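Local coordinates for protein insecticyanin A form (Manduca sexta, PDB 1Z24) that binds the biliverdin IX gamma chromophore as a blue lipocalin, which together with carotenes gives hornworms their green camouflage colour, at residues S21-A26 and T108-Y113; E75-A80 and Q85-M90. All coordinates share one frame; numbering follows the deposited sequence.

From the N terminus, the chain first reaches 21-26, the end of helix 20-23 and the start of strand 25-32, which supplies one half of contact 1. It then runs through strands 44-50, 55-63 and 66-76 before contact 2 joins 75-80 to 85-90, closing a small loop that holds helix 80-83. Strands 88-94 and 97-108 follow, and only then does 108-113 return to 21-26, so contact 2 is nested inside the much longer loop closed by contact 1. Contact 1 ties the helix entering the barrel to a later inter-strand turn; contact 2 joins neighbouring antiparallel strands. Their centres lie about 15 Å apart, yet Phe23 CE2 packs 4.0 Å from Tyr88 CE2.

Contact 1: residues S21-A26 and T108-Y113; sequences SAFAGA and TDYKNY
Tyr110 carries the apolar contact by setting the CD1 side of its ring against the end of helix 20-23: Ala22 CB lies 3.7 Å from Tyr110 CD1, and Phe23 CB is 4.0 Å from that same atom. The Phe23 and Tyr110 side chains cross at about a right angle. Phe23 presents its ring edge to Tyr110 CD1 and to Thr108 OG1, 4.2 Å from Phe23 CE1, because chi1 of -167° puts CG anti to the backbone N. Thr108 CG2 sits over the centre of one Tyr110 face, 3.7 Å above the plane.

Hydrogen bonds shape the turn. Tyr110 N donates to Thr108 OG1 (3.0 Å), an ST turn, while Asp109 OD1 accepts Asn112 N and Tyr113 N from opposite faces of its carboxylate, the latter at 2.9 Å. Beyond the segments, Tyr110 OH is bonded to Asp19 N, and Lys137 NZ links Tyr110 O to Ala24 O. Replacing Tyr110 by alanine is likely to open a gap beside Ala22 and take from Asp19 N its hydroxyl partner.

No hydrogen bond runs between the segments, so apolar packing and the Lys137 bridge probably hold the helix end before Gly-X-Trp (Gly25 to Trp27) against the Thr-Asp-Tyr turn, both lipocalin signatures.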
loop_
_atom_site.group_PDB
_atom_site.type_symbol
_atom_site.label_atom_id
_atom_site.label_comp_id
_atom_site.label_asym_id
_atom_site.label_seq_id
_atom_site.Cartn_x
_atom_site.Cartn_y
_atom_site.Cartn_z
ATOM N N SER A 21 -0.774 -30.156 3.142
ATOM C CA SER A 21 0.015 -31.328 3.338
ATOM C C SER A 21 1.330 -31.207 2.655
ATOM O O SER A 21 2.323 -31.780 3.088
ATOM C CB SER A 21 -0.666 -32.616 2.948
ATOM O OG SER A 21 -0.407 -32.863 1.592
ATOM N N ALA A 22 1.334 -30.468 1.564
ATOM C CA ALA A 22 2.573 -30.317 0.854
ATOM C C ALA A 22 3.446 -29.347 1.638
ATOM O O ALA A 22 4.672 -29.386 1.633
ATOM C CB ALA A 22 2.220 -29.738 -0.512
ATOM N N PHE A 23 2.802 -28.453 2.352
ATOM C CA PHE A 23 3.564 -27.488 3.098
ATOM C C PHE A 23 4.205 -27.996 4.357
ATOM O O PHE A 23 5.179 -27.442 4.837
ATOM C CB PHE A 23 2.605 -26.341 3.379
ATOM C CG PHE A 23 3.238 -25.076 3.892
ATOM C CD1 PHE A 23 3.955 -24.258 3.015
ATOM C CD2 PHE A 23 3.085 -24.684 5.226
ATOM C CE1 PHE A 23 4.544 -23.065 3.454
ATOM C CE2 PHE A 23 3.679 -23.503 5.689
ATOM C CZ PHE A 23 4.393 -22.688 4.797
ATOM N N ALA A 24 3.622 -29.031 4.887
ATOM C CA ALA A 24 4.125 -29.626 6.088
ATOM C C ALA A 24 5.625 -29.951 6.004
ATOM O O ALA A 24 6.204 -30.247 4.955
ATOM C CB ALA A 24 3.213 -30.808 6.497
ATOM N N GLY A 25 6.297 -29.866 7.138
ATOM C CA GLY A 25 7.720 -30.131 7.196
ATOM C C GLY A 25 8.467 -29.198 8.138
ATOM O O GLY A 25 7.897 -28.454 8.901
ATOM N N ALA A 26 9.777 -29.244 8.089
ATOM C CA ALA A 26 10.615 -28.414 8.934
ATOM C C ALA A 26 11.166 -27.223 8.155
ATOM O O ALA A 26 11.975 -27.309 7.211
ATOM C CB ALA A 26 11.733 -29.302 9.434
ATOM N N THR A 108 5.331 -19.908 -2.388
ATOM C CA THR A 108 6.084 -21.074 -2.031
ATOM C C THR A 108 6.016 -22.138 -3.118
ATOM O O THR A 108 5.032 -22.268 -3.871
ATOM C CB THR A 108 5.423 -21.713 -0.811
ATOM O OG1 THR A 108 6.258 -22.781 -0.386
ATOM C CG2 THR A 108 4.014 -22.296 -1.112
ATOM N N ASP A 109 7.073 -22.929 -3.174
ATOM C CA ASP A 109 7.119 -24.050 -4.121
ATOM C C ASP A 109 6.953 -25.361 -3.347
ATOM O O ASP A 109 7.128 -26.431 -3.876
ATOM C CB ASP A 109 8.326 -24.242 -4.977
ATOM C CG ASP A 109 9.541 -24.451 -4.158
ATOM O OD1 ASP A 109 9.589 -24.436 -2.927
ATOM O OD2 ASP A 109 10.522 -24.654 -4.931
ATOM N N TYR A 110 6.625 -25.246 -2.055
ATOM C CA TYR A 110 6.397 -26.347 -1.121
ATOM C C TYR A 110 7.598 -27.240 -0.777
ATOM O O TYR A 110 7.773 -27.614 0.380
ATOM C CB TYR A 110 5.218 -27.222 -1.524
ATOM C CG TYR A 110 3.937 -26.465 -1.699
ATOM C CD1 TYR A 110 3.213 -26.181 -0.541
ATOM C CD2 TYR A 110 3.447 -26.046 -2.947
ATOM C CE1 TYR A 110 1.993 -25.507 -0.605
ATOM C CE2 TYR A 110 2.239 -25.345 -3.024
ATOM C CZ TYR A 110 1.525 -25.082 -1.848
ATOM O OH TYR A 110 0.358 -24.380 -1.911
ATOM N N LYS A 111 8.424 -27.591 -1.762
ATOM C CA LYS A 111 9.581 -28.443 -1.502
ATOM C C LYS A 111 10.807 -27.679 -1.086
ATOM O O LYS A 111 11.678 -28.261 -0.471
ATOM C CB LYS A 111 10.116 -29.069 -2.764
ATOM C CG LYS A 111 9.004 -29.645 -3.546
ATOM C CD LYS A 111 8.627 -31.005 -2.990
ATOM C CE LYS A 111 7.667 -31.768 -3.898
ATOM N NZ LYS A 111 6.232 -31.589 -3.558
ATOM N N ASN A 112 10.937 -26.402 -1.426
ATOM C CA ASN A 112 12.186 -25.754 -1.011
ATOM C C ASN A 112 12.110 -24.417 -0.288
ATOM O O ASN A 112 12.941 -24.142 0.564
ATOM C CB ASN A 112 12.906 -25.279 -2.286
ATOM C CG ASN A 112 13.119 -26.451 -3.149
ATOM O OD1 ASN A 112 13.784 -27.378 -2.755
ATOM N ND2 ASN A 112 12.478 -26.463 -4.275
ATOM N N TYR A 113 11.172 -23.555 -0.663
ATOM C CA TYR A 113 11.110 -22.256 -0.011
ATOM C C TYR A 113 9.681 -21.784 0.164
ATOM O O TYR A 113 8.730 -22.242 -0.510
ATOM C CB TYR A 113 11.864 -21.179 -0.889
ATOM C CG TYR A 113 10.983 -20.746 -2.049
ATOM C CD1 TYR A 113 10.073 -19.680 -1.943
ATOM C CD2 TYR A 113 11.039 -21.441 -3.260
ATOM C CE1 TYR A 113 9.211 -19.356 -2.996
ATOM C CE2 TYR A 113 10.206 -21.127 -4.336
ATOM C CZ TYR A 113 9.288 -20.084 -4.186
ATOM O OH TYR A 113 8.479 -19.781 -5.223
#

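Contact 2: residues E75-A80 and Q85-M90; sequences EIAPDA and QGKYVM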
loop_
_atom_site.group_PDB
_atom_site.type_symbol
_atom_site.label_atom_id
_atom_site.label_comp_id
_atom_site.label_asym_id
_atom_site.label_seq_id
_atom_site.Cartn_x
_atom_site.Cartn_y
_atom_site.Cartn_z
ATOM N N GLU A 75 -3.985 -24.556 11.943
ATOM C CA GLU A 75 -5.164 -24.765 11.130
ATOM C C GLU A 75 -5.249 -23.709 10.044
ATOM O O GLU A 75 -4.679 -22.609 10.169
ATOM C CB GLU A 75 -6.367 -24.619 12.042
ATOM C CG GLU A 75 -7.597 -25.388 11.664
ATOM C CD GLU A 75 -8.698 -24.943 12.526
ATOM O OE1 GLU A 75 -9.870 -25.274 12.356
ATOM O OE2 GLU A 75 -8.241 -24.145 13.474
ATOM N N ILE A 76 -5.963 -24.056 8.981
ATOM C CA ILE A 76 -6.107 -23.102 7.936
ATOM C C ILE A 76 -7.024 -21.998 8.424
ATOM O O ILE A 76 -8.054 -22.228 9.084
ATOM C CB ILE A 76 -6.776 -23.691 6.688
ATOM C CG1 ILE A 76 -5.987 -24.843 6.061
ATOM C CG2 ILE A 76 -7.052 -22.618 5.610
ATOM C CD1 ILE A 76 -4.591 -24.505 5.536
ATOM N N ALA A 77 -6.682 -20.757 8.081
ATOM C CA ALA A 77 -7.522 -19.624 8.472
ATOM C C ALA A 77 -8.951 -19.771 7.919
ATOM O O ALA A 77 -9.187 -20.211 6.779
ATOM C CB ALA A 77 -6.890 -18.239 8.176
ATOM N N PRO A 78 -9.908 -19.411 8.767
ATOM C CA PRO A 78 -11.313 -19.490 8.469
ATOM C C PRO A 78 -11.650 -18.875 7.173
ATOM O O PRO A 78 -12.408 -19.468 6.485
ATOM C CB PRO A 78 -12.138 -18.771 9.526
ATOM C CG PRO A 78 -11.136 -18.318 10.512
ATOM C CD PRO A 78 -9.752 -18.806 10.074
ATOM N N ASP A 79 -11.127 -17.702 6.854
ATOM C CA ASP A 79 -11.470 -17.147 5.585
ATOM C C ASP A 79 -10.808 -17.935 4.417
ATOM O O ASP A 79 -11.396 -18.095 3.351
ATOM C CB ASP A 79 -11.124 -15.656 5.503
ATOM C CG ASP A 79 -9.614 -15.406 5.549
ATOM O OD1 ASP A 79 -9.051 -14.583 4.943
ATOM O OD2 ASP A 79 -8.956 -16.117 6.365
ATOM N N ALA A 80 -9.598 -18.427 4.617
ATOM C CA ALA A 80 -8.825 -19.181 3.616
ATOM C C ALA A 80 -9.454 -20.523 3.338
ATOM O O ALA A 80 -9.136 -21.235 2.400
ATOM C CB ALA A 80 -7.428 -19.407 4.224
ATOM N N GLN A 85 -6.654 -19.896 -0.100
ATOM C CA GLN A 85 -5.392 -19.130 -0.082
ATOM C C GLN A 85 -4.455 -19.556 1.057
ATOM O O GLN A 85 -4.865 -20.241 2.023
ATOM C CB GLN A 85 -5.613 -17.620 -0.096
ATOM C CG GLN A 85 -6.224 -17.051 -1.405
ATOM C CD GLN A 85 -6.859 -15.734 -1.040
ATOM O OE1 GLN A 85 -6.737 -15.298 0.113
ATOM N NE2 GLN A 85 -7.516 -15.085 -1.961
ATOM N N GLY A 86 -3.173 -19.160 0.990
ATOM C CA GLY A 86 -2.245 -19.577 2.053
ATOM C C GLY A 86 -2.190 -18.650 3.238
ATOM O O GLY A 86 -1.463 -17.622 3.294
ATOM N N LYS A 87 -3.007 -19.036 4.177
ATOM C CA LYS A 87 -3.154 -18.310 5.402
ATOM C C LYS A 87 -3.496 -19.322 6.473
ATOM O O LYS A 87 -4.444 -20.112 6.331
ATOM C CB LYS A 87 -4.231 -17.234 5.130
ATOM C CG LYS A 87 -4.151 -16.101 6.141
ATOM C CD LYS A 87 -5.337 -15.141 6.059
ATOM C CE LYS A 87 -5.434 -14.370 4.758
ATOM N NZ LYS A 87 -6.560 -13.398 4.811
ATOM N N TYR A 88 -2.711 -19.332 7.547
ATOM C CA TYR A 88 -2.939 -20.283 8.613
ATOM C C TYR A 88 -2.834 -19.679 10.003
ATOM O O TYR A 88 -2.274 -18.605 10.234
ATOM C CB TYR A 88 -2.062 -21.559 8.373
ATOM C CG TYR A 88 -0.583 -21.308 8.452
ATOM C CD1 TYR A 88 0.120 -21.438 9.662
ATOM C CD2 TYR A 88 0.105 -20.867 7.316
ATOM C CE1 TYR A 88 1.504 -21.229 9.750
ATOM C CE2 TYR A 88 1.478 -20.629 7.381
ATOM C CZ TYR A 88 2.164 -20.816 8.585
ATOM O OH TYR A 88 3.510 -20.543 8.605
ATOM N N VAL A 89 -3.392 -20.397 10.948
ATOM C CA VAL A 89 -3.382 -19.952 12.326
ATOM C C VAL A 89 -2.666 -20.955 13.201
ATOM O O VAL A 89 -2.890 -22.150 13.037
ATOM C CB VAL A 89 -4.812 -19.917 12.843
ATOM C CG1 VAL A 89 -4.858 -19.377 14.304
ATOM C CG2 VAL A 89 -5.692 -19.187 11.808
ATOM N N MET A 90 -1.813 -20.423 14.100
ATOM C CA MET A 90 -1.037 -21.176 15.054
ATOM C C MET A 90 -1.529 -20.739 16.405
ATOM O O MET A 90 -1.535 -19.556 16.707
ATOM C CB MET A 90 0.428 -20.859 14.908
ATOM C CG MET A 90 0.905 -21.311 13.529
ATOM S SD MET A 90 2.716 -21.160 13.457
ATOM C CE MET A 90 3.000 -19.338 13.531
#
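Glu75 O accepts from Val89 N at 2.7 Å with a nearly straight N-H...O angle of 173°. The return bond, Glu75 N to Val89 O, measures 2.9 Å, and the two together define an antiparallel hydrogen-bonded pair. One residue on, Ile76 and Tyr88 form a non-hydrogen-bonded pair whose side chains diverge. Ala77 N then donates to Lys87 O, one more rung at 2.9 Å. Such geometry fits two successive antiparallel strands of the lipocalin barrel, 66-76 and 88-94, connected here through helix 80-83. The loop end of the connection carries a salt bridge: Lys87 NZ meets the syn lone pair of Asp79 OD1 at 2.8 Å. Lys87 leaves the backbone extended: CG anti to the backbone N (chi1 -160°) brings Lys87 CG to 4.0 Å from Ala77 CB, and the bend at chi3 then turns CE and NZ toward Asp79. The Lys87 and Asp79 side chains cross at about a right angle. A second partner of the Lys87 ammonium group is the Trp104 ring, a cation-pi contact. Ala80 CB packs 4.0 Å from Lys87 CB, and Val89 CG2 touches Ala77 CB at 3.9 Å. On the strand's other face, Tyr88 bonds through OH to Tyr48 OH and Asn116 OD1, and Met90 touches the bound biliverdin.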